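Local coordinates for protein WipB (Legionella pneumophila, PDB 5NNY) that acts as a translocated Ser/Thr phosphatase that targets the host lysosomal nutrient-sensing machinery, its phosphatase domain being the part described here, at residues Asn20-Arg24 with Gln25-Ala29; Arg101-Ile104 with Asp105-Leu109; Ala210-Leu214 with Asn215-Gly219. One frame throughout, in Å; residues are numbered along the deposited sequence.

Contact 1: residues Asn20-Arg24 with Gln25-Ala29; sequences NILVR and QGIIA
Helix 15-24 breaks off where G26 takes up a left-handed backbone conformation (phi 69°, psi 26°), and the amides of Q25 to I28 turn back onto the carbonyls of I21, L22 and V23. The pattern is a Schellman motif with G26 as its C-prime residue: I27 N reaches L22 O at 2.9 Å, and inside that bond G26 N reaches V23 O at 3.1 Å. Q25 N keeps one last helical bond to I21 O. L22 O also accepts I28 N at 3.2 Å, so two amides in a row grip one oxygen, I27 N nearly along the C=O axis and I28 N from above the carbonyl plane. A water donates to both V23 O and I28 O and bridges the helix end to strand 28-29.

Apolar side chains close the turn. I28 holds CG1 between its own backbone N and carbonyl carbon (chi1 66°), which lays the branch back over the helix: I28 CD1 touches L22 CB at 3.6 Å, and I28 CG1 meets V23 CG2 at 3.7 Å, the V23 and I28 side chains crossing at about a right angle. L22 CD2 packs on I27 CB at 3.9 Å, while L22 and I21 also touch M8 of strand 6-8. The carbonyls of I21, L22 and V23 thus find donors in the turn, and the contacts of L22 and V23 with I27 and I28 probably help set the direction in which the chain leaves for its pairing with strand 83-84.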
ATOM      1  N   ASN A  20      -2.289   7.305  14.591  1.00 19.42           N
ATOM      2  CA  ASN A  20      -1.433   7.442  15.766  1.00 20.07           C
ATOM      3  C   ASN A  20       0.002   7.766  15.367  1.00 21.43           C
ATOM      4  O   ASN A  20       0.625   8.680  15.931  1.00 22.57           O
ATOM      5  CB  ASN A  20      -1.486   6.159  16.594  1.00 20.68           C
ATOM      6  CG  ASN A  20      -1.122   6.389  18.044  1.00 24.00           C
ATOM      7  OD1 ASN A  20      -1.387   7.457  18.610  1.00 31.79           O
ATOM      8  ND2 ASN A  20      -0.529   5.377  18.666  1.00 20.38           N
ATOM      9  N   ILE A  21       0.536   7.037  14.387  1.00 19.04           N
ATOM     10  CA  ILE A  21       1.914   7.269  13.973  1.00 17.47           C
ATOM     11  C   ILE A  21       2.062   8.665  13.385  1.00 21.91           C
ATOM     12  O   ILE A  21       3.012   9.395  13.712  1.00 22.23           O
ATOM     13  CB  ILE A  21       2.368   6.178  12.987  1.00 20.87           C
ATOM     14  CG1 ILE A  21       2.313   4.801  13.647  1.00 26.19           C
ATOM     15  CG2 ILE A  21       3.787   6.447  12.503  1.00 18.91           C
ATOM     16  CD1 ILE A  21       2.421   3.650  12.640  1.00 26.01           C
ATOM     17  N   LEU A  22       1.105   9.076  12.543  1.00 21.65           N
ATOM     18  CA  LEU A  22       1.149  10.402  11.935  1.00 23.05           C
ATOM     19  C   LEU A  22       1.142  11.503  12.992  1.00 22.06           C
ATOM     20  O   LEU A  22       1.803  12.528  12.821  1.00 20.81           O
ATOM     21  CB  LEU A  22      -0.028  10.574  10.970  1.00 18.63           C
ATOM     22  CG  LEU A  22       0.024   9.761   9.684  1.00 22.34           C
ATOM     23  CD1 LEU A  22      -1.338   9.758   9.007  1.00 21.57           C
ATOM     24  CD2 LEU A  22       1.090  10.334   8.745  1.00 19.41           C
ATOM     25  N   VAL A  23       0.405  11.309  14.092  1.00 19.18           N
ATOM     26  CA  VAL A  23       0.387  12.300  15.168  1.00 21.78           C
ATOM     27  C   VAL A  23       1.699  12.274  15.951  1.00 21.50           C
ATOM     28  O   VAL A  23       2.319  13.321  16.196  1.00 20.94           O
ATOM     29  CB  VAL A  23      -0.822  12.069  16.095  1.00 22.53           C
ATOM     30  CG1 VAL A  23      -0.749  13.009  17.294  1.00 22.95           C
ATOM     31  CG2 VAL A  23      -2.129  12.268  15.342  1.00 23.45           C
ATOM     32  N   ARG A  24       2.131  11.079  16.370  1.00 19.59           N
ATOM     33  CA  ARG A  24       3.306  10.947  17.223  1.00 24.40           C
ATOM     34  C   ARG A  24       4.586  11.348  16.501  1.00 25.19           C
ATOM     35  O   ARG A  24       5.570  11.712  17.147  1.00 27.68           O
ATOM     36  CB  ARG A  24       3.422   9.506  17.735  1.00 27.33           C
ATOM     37  CG  ARG A  24       2.351   9.133  18.746  1.00 34.07           C
ATOM     38  CD  ARG A  24       2.454   7.674  19.197  1.00 39.63           C
ATOM     39  NE  ARG A  24       3.764   7.324  19.748  1.00 39.15           N
ATOM     40  CZ  ARG A  24       4.126   7.543  21.010  1.00 39.49           C
ATOM     41  NH1 ARG A  24       3.282   8.129  21.854  1.00 35.27           N
ATOM     42  NH2 ARG A  24       5.331   7.187  21.425  1.00 43.51           N
ATOM     43  N   GLN A  25       4.600  11.273  15.175  1.00 25.86           N
ATOM     44  CA  GLN A  25       5.776  11.629  14.397  1.00 25.58           C
ATOM     45  C   GLN A  25       5.715  13.053  13.868  1.00 30.67           C
ATOM     46  O   GLN A  25       6.551  13.426  13.040  1.00 31.45           O
ATOM     47  CB  GLN A  25       5.965  10.640  13.237  1.00 25.32           C
ATOM     48  CG  GLN A  25       6.477   9.270  13.673  1.00 31.66           C
ATOM     49  CD  GLN A  25       7.801   9.364  14.401  1.00 42.93           C
ATOM     50  OE1 GLN A  25       8.724  10.031  13.943  1.00 46.78           O
ATOM     51  NE2 GLN A  25       7.897   8.700  15.547  1.00 46.26           N
ATOM     52  N   GLY A  26       4.753  13.854  14.325  1.00 22.24           N
ATOM     53  CA  GLY A  26       4.691  15.248  13.940  1.00 25.40           C
ATOM     54  C   GLY A  26       4.340  15.518  12.497  1.00 29.15           C
ATOM     55  O   GLY A  26       4.716  16.567  11.963  1.00 24.51           O
ATOM     56  N   ILE A  27       3.622  14.604  11.840  1.00 24.97           N
ATOM     57  CA  ILE A  27       3.143  14.910  10.498  1.00 28.70           C
ATOM     58  C   ILE A  27       1.831  15.685  10.549  1.00 20.47           C
ATOM     59  O   ILE A  27       1.599  16.576   9.726  1.00 21.81           O
ATOM     60  CB  ILE A  27       2.987  13.626   9.665  1.00 27.00           C
ATOM     61  CG1 ILE A  27       4.273  12.808   9.698  1.00 26.55           C
ATOM     62  CG2 ILE A  27       2.586  13.986   8.229  1.00 19.59           C
ATOM     63  CD1 ILE A  27       5.405  13.500   8.988  1.00 31.85           C
ATOM     64  N   ILE A  28       0.920  15.323  11.458  1.00 21.74           N
ATOM     65  CA  ILE A  28      -0.405  15.931  11.477  1.00 21.59           C
ATOM     66  C   ILE A  28      -0.732  16.414  12.876  1.00 21.85           C
ATOM     67  O   ILE A  28      -0.239  15.890  13.879  1.00 30.00           O
ATOM     68  CB  ILE A  28      -1.530  14.978  11.004  1.00 20.50           C
ATOM     69  CG1 ILE A  28      -1.677  13.823  11.984  1.00 19.71           C
ATOM     70  CG2 ILE A  28      -1.276  14.490   9.589  1.00 18.77           C
ATOM     71  CD1 ILE A  28      -2.794  12.843  11.610  1.00 26.57           C
ATOM     72  N   ALA A  29      -1.607  17.410  12.921  1.00 21.60           N
ATOM     73  CA  ALA A  29      -2.213  17.887  14.155  1.00 21.15           C
ATOM     74  C   ALA A  29      -3.708  17.605  14.127  1.00 19.34           C
ATOM     75  O   ALA A  29      -4.375  17.799  13.107  1.00 22.87           O
ATOM     76  CB  ALA A  29      -1.962  19.382  14.363  1.00 25.54           C
TER
HETATM   77  O   HOH W   1       1.456  16.201  15.856  1.00 29.81           O

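Contact 2: residues Arg101-Ile104 with Asp105-Leu109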
ATOM      1  N   ARG A 101      -6.731  -6.803   7.460  1.00 17.27           N
ATOM      2  CA  ARG A 101      -7.592  -7.147   8.593  1.00 16.96           C
ATOM      3  C   ARG A 101      -8.358  -5.958   9.172  1.00 17.35           C
ATOM      4  O   ARG A 101      -9.348  -6.176   9.890  1.00 20.56           O
ATOM      5  CB  ARG A 101      -6.757  -7.782   9.703  1.00 25.25           C
ATOM      6  CG  ARG A 101      -6.377  -9.217   9.401  1.00 29.42           C
ATOM      7  CD  ARG A 101      -5.144  -9.683  10.153  1.00 38.59           C
ATOM      8  NE  ARG A 101      -5.306 -11.048  10.651  1.00 53.16           N
ATOM      9  CZ  ARG A 101      -5.259 -12.151   9.904  1.00 54.54           C
ATOM     10  NH1 ARG A 101      -5.426 -13.340  10.476  1.00 47.41           N
ATOM     11  NH2 ARG A 101      -5.055 -12.076   8.593  1.00 59.95           N
ATOM     12  N   GLY A 102      -7.940  -4.731   8.875  1.00 18.56           N
ATOM     13  CA  GLY A 102      -8.582  -3.555   9.446  1.00 19.06           C
ATOM     14  C   GLY A 102     -10.034  -3.388   9.006  1.00 20.72           C
ATOM     15  O   GLY A 102     -10.600  -4.195   8.256  1.00 16.21           O
ATOM     16  N   VAL A 103     -10.642  -2.292   9.475  1.00 24.31           N
ATOM     17  CA  VAL A 103     -12.106  -2.177   9.453  1.00 16.75           C
ATOM     18  C   VAL A 103     -12.627  -1.928   8.039  1.00 17.75           C
ATOM     19  O   VAL A 103     -13.570  -2.592   7.587  1.00 23.31           O
ATOM     20  CB  VAL A 103     -12.581  -1.081  10.423  1.00 25.98           C
ATOM     21  CG1 VAL A 103     -14.065  -0.863  10.249  1.00 24.50           C
ATOM     22  CG2 VAL A 103     -12.283  -1.474  11.842  1.00 18.45           C
ATOM     23  N   ILE A 104     -12.110  -0.901   7.363  1.00 16.86           N
ATOM     24  CA  ILE A 104     -12.606  -0.563   6.027  1.00 14.48           C
ATOM     25  C   ILE A 104     -11.584   0.312   5.324  1.00 20.32           C
ATOM     26  O   ILE A 104     -11.050   1.260   5.909  1.00 17.91           O
ATOM     27  CB  ILE A 104     -13.999   0.120   6.083  1.00 16.29           C
ATOM     28  CG1 ILE A 104     -14.618   0.209   4.675  1.00 21.07           C
ATOM     29  CG2 ILE A 104     -13.950   1.475   6.795  1.00 16.98           C
ATOM     30  CD1 ILE A 104     -16.117   0.562   4.701  1.00 19.67           C
ATOM     31  N   ASP A 105     -11.327  -0.006   4.051  1.00 17.51           N
ATOM     32  CA  ASP A 105     -10.275   0.695   3.312  1.00 17.63           C
ATOM     33  C   ASP A 105     -10.589   2.161   3.093  1.00 20.09           C
ATOM     34  O   ASP A 105      -9.663   2.950   2.883  1.00 20.09           O
ATOM     35  CB  ASP A 105     -10.019   0.034   1.960  1.00 14.96           C
ATOM     36  CG  ASP A 105      -9.144  -1.197   2.079  1.00 15.39           C
ATOM     37  OD1 ASP A 105      -8.445  -1.316   3.114  1.00 17.75           O
ATOM     38  OD2 ASP A 105      -9.197  -2.058   1.150  1.00 25.45           O
ATOM     39  N   TYR A 106     -11.867   2.541   3.133  1.00 15.08           N
ATOM     40  CA  TYR A 106     -12.233   3.946   2.987  1.00 14.49           C
ATOM     41  C   TYR A 106     -11.472   4.832   3.963  1.00 15.60           C
ATOM     42  O   TYR A 106     -11.108   5.960   3.624  1.00 18.22           O
ATOM     43  CB  TYR A 106     -13.738   4.118   3.210  1.00 16.64           C
ATOM     44  CG  TYR A 106     -14.253   5.484   2.829  1.00 20.01           C
ATOM     45  CD1 TYR A 106     -14.457   5.811   1.501  1.00 20.91           C
ATOM     46  CD2 TYR A 106     -14.516   6.459   3.810  1.00 18.29           C
ATOM     47  CE1 TYR A 106     -14.923   7.070   1.143  1.00 20.73           C
ATOM     48  CE2 TYR A 106     -14.987   7.726   3.458  1.00 22.02           C
ATOM     49  CZ  TYR A 106     -15.190   8.013   2.126  1.00 18.98           C
ATOM     50  OH  TYR A 106     -15.657   9.244   1.751  1.00 23.64           O
ATOM     51  N   PHE A 107     -11.232   4.342   5.188  1.00 13.40           N
ATOM     52  CA  PHE A 107     -10.645   5.185   6.229  1.00 17.26           C
ATOM     53  C   PHE A 107      -9.230   5.611   5.862  1.00 16.73           C
ATOM     54  O   PHE A 107      -8.882   6.796   5.945  1.00 18.08           O
ATOM     55  CB  PHE A 107     -10.652   4.458   7.573  1.00 19.29           C
ATOM     56  CG  PHE A 107     -12.033   4.293   8.191  1.00 18.01           C
ATOM     57  CD1 PHE A 107     -13.099   5.121   7.830  1.00 22.64           C
ATOM     58  CD2 PHE A 107     -12.226   3.353   9.186  1.00 17.33           C
ATOM     59  CE1 PHE A 107     -14.350   4.977   8.437  1.00 19.65           C
ATOM     60  CE2 PHE A 107     -13.464   3.209   9.813  1.00 18.11           C
ATOM     61  CZ  PHE A 107     -14.535   4.030   9.436  1.00 16.40           C
ATOM     62  N   ILE A 108      -8.404   4.658   5.425  1.00 18.31           N
ATOM     63  CA  ILE A 108      -7.022   4.976   5.082  1.00 16.59           C
ATOM     64  C   ILE A 108      -6.965   5.699   3.746  1.00 16.27           C
ATOM     65  O   ILE A 108      -6.102   6.552   3.532  1.00 17.76           O
ATOM     66  CB  ILE A 108      -6.153   3.698   5.112  1.00 29.87           C
ATOM     67  CG1 ILE A 108      -5.813   3.378   6.573  1.00 30.31           C
ATOM     68  CG2 ILE A 108      -4.879   3.842   4.270  1.00 21.87           C
ATOM     69  CD1 ILE A 108      -4.772   2.341   6.804  1.00 23.63           C
ATOM     70  N   LEU A 109      -7.912   5.420   2.846  1.00 13.81           N
ATOM     71  CA  LEU A 109      -7.931   6.137   1.571  1.00 21.67           C
ATOM     72  C   LEU A 109      -8.149   7.631   1.782  1.00 17.11           C
ATOM     73  O   LEU A 109      -7.527   8.463   1.106  1.00 17.09           O
ATOM     74  CB  LEU A 109      -9.010   5.569   0.650  1.00 18.72           C
ATOM     75  CG  LEU A 109      -8.731   4.210   0.002  1.00 15.48           C
ATOM     76  CD1 LEU A 109      -9.958   3.722  -0.785  1.00 16.32           C
ATOM     77  CD2 LEU A 109      -7.504   4.307  -0.903  1.00 23.55           C
TER
HETATM   78  O   HOH W   2      -8.653   1.844   6.225  1.00 26.24           O
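I104 sets a methyl squarely on the F107 ring: I104 CG2 stands 3.4 Å from the ring centroid and 10° off the ring normal, a CH-pi contact over the centre of one face. The methyl gets there because CG2 lies between the backbone N and the carbonyl carbon of I104, while I104 CG1 extends the other way (chi1 -169°) and passes the CB of Y106 at 4.3 Å. V103 adds CG1, 4.1 Å from F107 CE2, in an oblique approach. Alongside the ring contact, the backbone is joined too: F107 N donates to I104 O at 3.2 Å. A water donates to I104 O at 2.5 Å and accepts from I108 N at 2.9 Å, standing in for a direct bond between I108 N and I104 O, which lie 4.3 Å apart.

This is the loop-to-helix junction after strand 90-93, at the start of helix 105-117 in a domain of the calcineurin-like phosphoesterase clan. Farther out, the D105 carboxylate is held by two donors, OD1 bonding to S160 OG and OD2 to V99 N, which ties the start of the helix to the preceding loop and to helix 159-169. I104 packs on A163 and A167 of that helix. Y75 also meets F107, its ring at about 30° to the F107 ring and its hydroxyl hydrogen-bonded to F107 O.

Contact 3: residues Ala210-Leu214 with Asn215-Gly219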
ATOM      1  N   ALA A 210       8.846  -6.835   1.304  1.00 18.24           N
ATOM      2  CA  ALA A 210       9.274  -8.165   1.719  1.00 16.71           C
ATOM      3  C   ALA A 210      10.767  -8.321   1.467  1.00 20.46           C
ATOM      4  O   ALA A 210      11.399  -7.477   0.832  1.00 15.46           O
ATOM      5  CB  ALA A 210       8.501  -9.263   0.965  1.00 17.06           C
ATOM      6  N   GLY A 211      11.328  -9.432   1.942  1.00 23.39           N
ATOM      7  CA  GLY A 211      12.772  -9.626   1.854  1.00 21.74           C
ATOM      8  C   GLY A 211      13.231  -9.907   0.430  1.00 22.47           C
ATOM      9  O   GLY A 211      12.782 -10.871  -0.208  1.00 26.59           O
ATOM     10  N   ILE A 212      14.155  -9.088  -0.069  1.00 20.42           N
ATOM     11  CA  ILE A 212      14.734  -9.241  -1.394  1.00 15.23           C
ATOM     12  C   ILE A 212      16.245  -9.080  -1.290  1.00 19.88           C
ATOM     13  O   ILE A 212      16.794  -8.789  -0.223  1.00 20.96           O
ATOM     14  CB  ILE A 212      14.181  -8.216  -2.390  1.00 13.85           C
ATOM     15  CG1 ILE A 212      14.535  -6.806  -1.891  1.00 16.60           C
ATOM     16  CG2 ILE A 212      12.654  -8.400  -2.560  1.00 17.30           C
ATOM     17  CD1 ILE A 212      14.381  -5.714  -2.936  1.00 18.79           C
ATOM     18  N   GLY A 213      16.909  -9.233  -2.431  1.00 21.63           N
ATOM     19  CA  GLY A 213      18.334  -8.987  -2.508  1.00 20.76           C
ATOM     20  C   GLY A 213      18.646  -8.188  -3.750  1.00 19.56           C
ATOM     21  O   GLY A 213      17.727  -7.781  -4.472  1.00 18.69           O
ATOM     22  N   LEU A 214      19.937  -7.964  -4.014  1.00 21.40           N
ATOM     23  CA  LEU A 214      20.342  -7.348  -5.277  1.00 22.89           C
ATOM     24  C   LEU A 214      19.882  -8.154  -6.487  1.00 21.38           C
ATOM     25  O   LEU A 214      19.698  -7.587  -7.572  1.00 20.93           O
ATOM     26  CB  LEU A 214      21.865  -7.175  -5.314  1.00 19.87           C
ATOM     27  CG  LEU A 214      22.489  -6.266  -4.261  1.00 21.34           C
ATOM     28  CD1 LEU A 214      24.029  -6.343  -4.326  1.00 19.16           C
ATOM     29  CD2 LEU A 214      22.031  -4.834  -4.457  1.00 25.90           C
ATOM     30  N   ASN A 215      19.705  -9.471  -6.335  1.00 18.53           N
ATOM     31  CA  ASN A 215      19.271 -10.284  -7.465  1.00 23.88           C
ATOM     32  C   ASN A 215      17.869  -9.882  -7.917  1.00 20.53           C
ATOM     33  O   ASN A 215      17.578  -9.886  -9.115  1.00 20.10           O
ATOM     34  CB  ASN A 215      19.315 -11.770  -7.102  1.00 21.50           C
ATOM     35  CG  ASN A 215      18.689 -12.066  -5.750  1.00 20.97           C
ATOM     36  OD1 ASN A 215      19.033 -11.446  -4.742  1.00 21.18           O
ATOM     37  ND2 ASN A 215      17.745 -13.021  -5.722  1.00 21.79           N
ATOM     38  N   HIS A 216      16.991  -9.538  -6.970  1.00 17.34           N
ATOM     39  CA  HIS A 216      15.651  -9.073  -7.339  1.00 15.66           C
ATOM     40  C   HIS A 216      15.716  -7.758  -8.104  1.00 15.79           C
ATOM     41  O   HIS A 216      14.978  -7.552  -9.074  1.00 18.42           O
ATOM     42  CB  HIS A 216      14.774  -8.892  -6.092  1.00 15.95           C
ATOM     43  CG  HIS A 216      14.412 -10.167  -5.409  1.00 18.69           C
ATOM     44  ND1 HIS A 216      15.213 -10.761  -4.457  1.00 20.49           N
ATOM     45  CD2 HIS A 216      13.329 -10.973  -5.546  1.00 22.74           C
ATOM     46  CE1 HIS A 216      14.638 -11.873  -4.031  1.00 25.55           C
ATOM     47  NE2 HIS A 216      13.492 -12.021  -4.674  1.00 21.61           N
ATOM     48  N   ILE A 217      16.566  -6.835  -7.656  1.00 14.78           N
ATOM     49  CA  ILE A 217      16.675  -5.540  -8.323  1.00 14.77           C
ATOM     50  C   ILE A 217      17.204  -5.721  -9.738  1.00 16.70           C
ATOM     51  O   ILE A 217      16.729  -5.084 -10.686  1.00 21.36           O
ATOM     52  CB  ILE A 217      17.557  -4.595  -7.477  1.00 15.97           C
ATOM     53  CG1 ILE A 217      16.969  -4.483  -6.080  1.00 19.18           C
ATOM     54  CG2 ILE A 217      17.703  -3.220  -8.138  1.00 16.91           C
ATOM     55  CD1 ILE A 217      17.855  -3.722  -5.101  1.00 20.98           C
ATOM     56  N   ARG A 218      18.163  -6.629  -9.912  1.00 20.47           N
ATOM     57  CA  ARG A 218      18.648  -6.934 -11.254  1.00 20.44           C
ATOM     58  C   ARG A 218      17.539  -7.522 -12.116  1.00 22.54           C
ATOM     59  O   ARG A 218      17.412  -7.184 -13.298  1.00 22.73           O
ATOM     60  CB  ARG A 218      19.845  -7.890 -11.166  1.00 25.35           C
ATOM     61  CG  ARG A 218      20.483  -8.228 -12.512  1.00 35.02           C
ATOM     62  CD  ARG A 218      21.549  -9.316 -12.373  1.00 36.87           C
ATOM     63  NE  ARG A 218      22.693  -8.849 -11.595  1.00 36.41           N
ATOM     64  CZ  ARG A 218      23.752  -8.251 -12.132  1.00 43.85           C
ATOM     65  NH1 ARG A 218      23.805  -8.061 -13.445  1.00 45.35           N
ATOM     66  NH2 ARG A 218      24.753  -7.843 -11.363  1.00 44.33           N
ATOM     67  N   GLY A 219      16.728  -8.412 -11.543  1.00 22.46           N
ATOM     68  CA  GLY A 219      15.614  -8.963 -12.294  1.00 19.70           C
ATOM     69  C   GLY A 219      14.590  -7.908 -12.672  1.00 21.21           C
ATOM     70  O   GLY A 219      14.026  -7.947 -13.767  1.00 22.58           O
TER
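G213 N donates to H216 ND1 at 3.1 Å with an N-H...N angle of 157°, the amide standing 28° out of the imidazole plane. ND1 is therefore an acceptor here, and the other ring nitrogen, NE2, is hydrogen-bonded to R288 O; together these bonds hold the ring's rotation. In return H216 N makes a weak bond to G213 O at 3.1 Å, so G213 and H216 are linked twice, once through the imidazole and once, weakly, backbone to backbone. R218 N bonds to L214 O at 3.0 Å, a regular helical bond.

G213 occupies the N-cap of helix 214-224, directly after the loop that leaves strand 203-208, in the mixed sheet at the centre of the phosphoesterase fold. Having no side chain, it admits the amide oxygen of N215 close by, N215 OD1 lying 3.4 Å from G213 CA. N215 folds back in this way because CG sits between its own N and carbonyl carbon (chi1 47°). The amide end is then engaged on both atoms, ND2 with Y290 O and OD1 with I294 N, which joins the helix start to the segment around 290-294.

Over one face of the H216 ring lies I212, whose CG2 is 3.9 Å from the ring centroid and offset toward the rim, a CH-pi contact; I212 CB comes within 3.4 Å of H216 ND1. I212 CD1 touches I217 CG1 at 4.3 Å, and both isoleucines rest on I193 of strand 190-198. L214 points away from 215-219 and packs on L236 of helix 233-253 and on Y228.

How the contacts relate
From the N terminus, contact 1 comes first, where helix 15-24 gives way to strand 28-29, which pairs with strand 83-84. Contact 2 follows at the entry to helix 105-117, after strand 90-93, and contact 3 at the entry to helix 214-224, after strand 203-208. Each closes only a short local turn, and the three stand in series, neither nesting nor crossing. Contacts 1 and 2 have centres 18 Å apart; helix 15-24, which ends in contact 1, reaches contact 2 with A15 at its start, against F107 and I108. Contact 3 has its centre 30 Å from that of contact 2, on the opposite side of the chain's centre; helices 233-253 and 280-286 flank it.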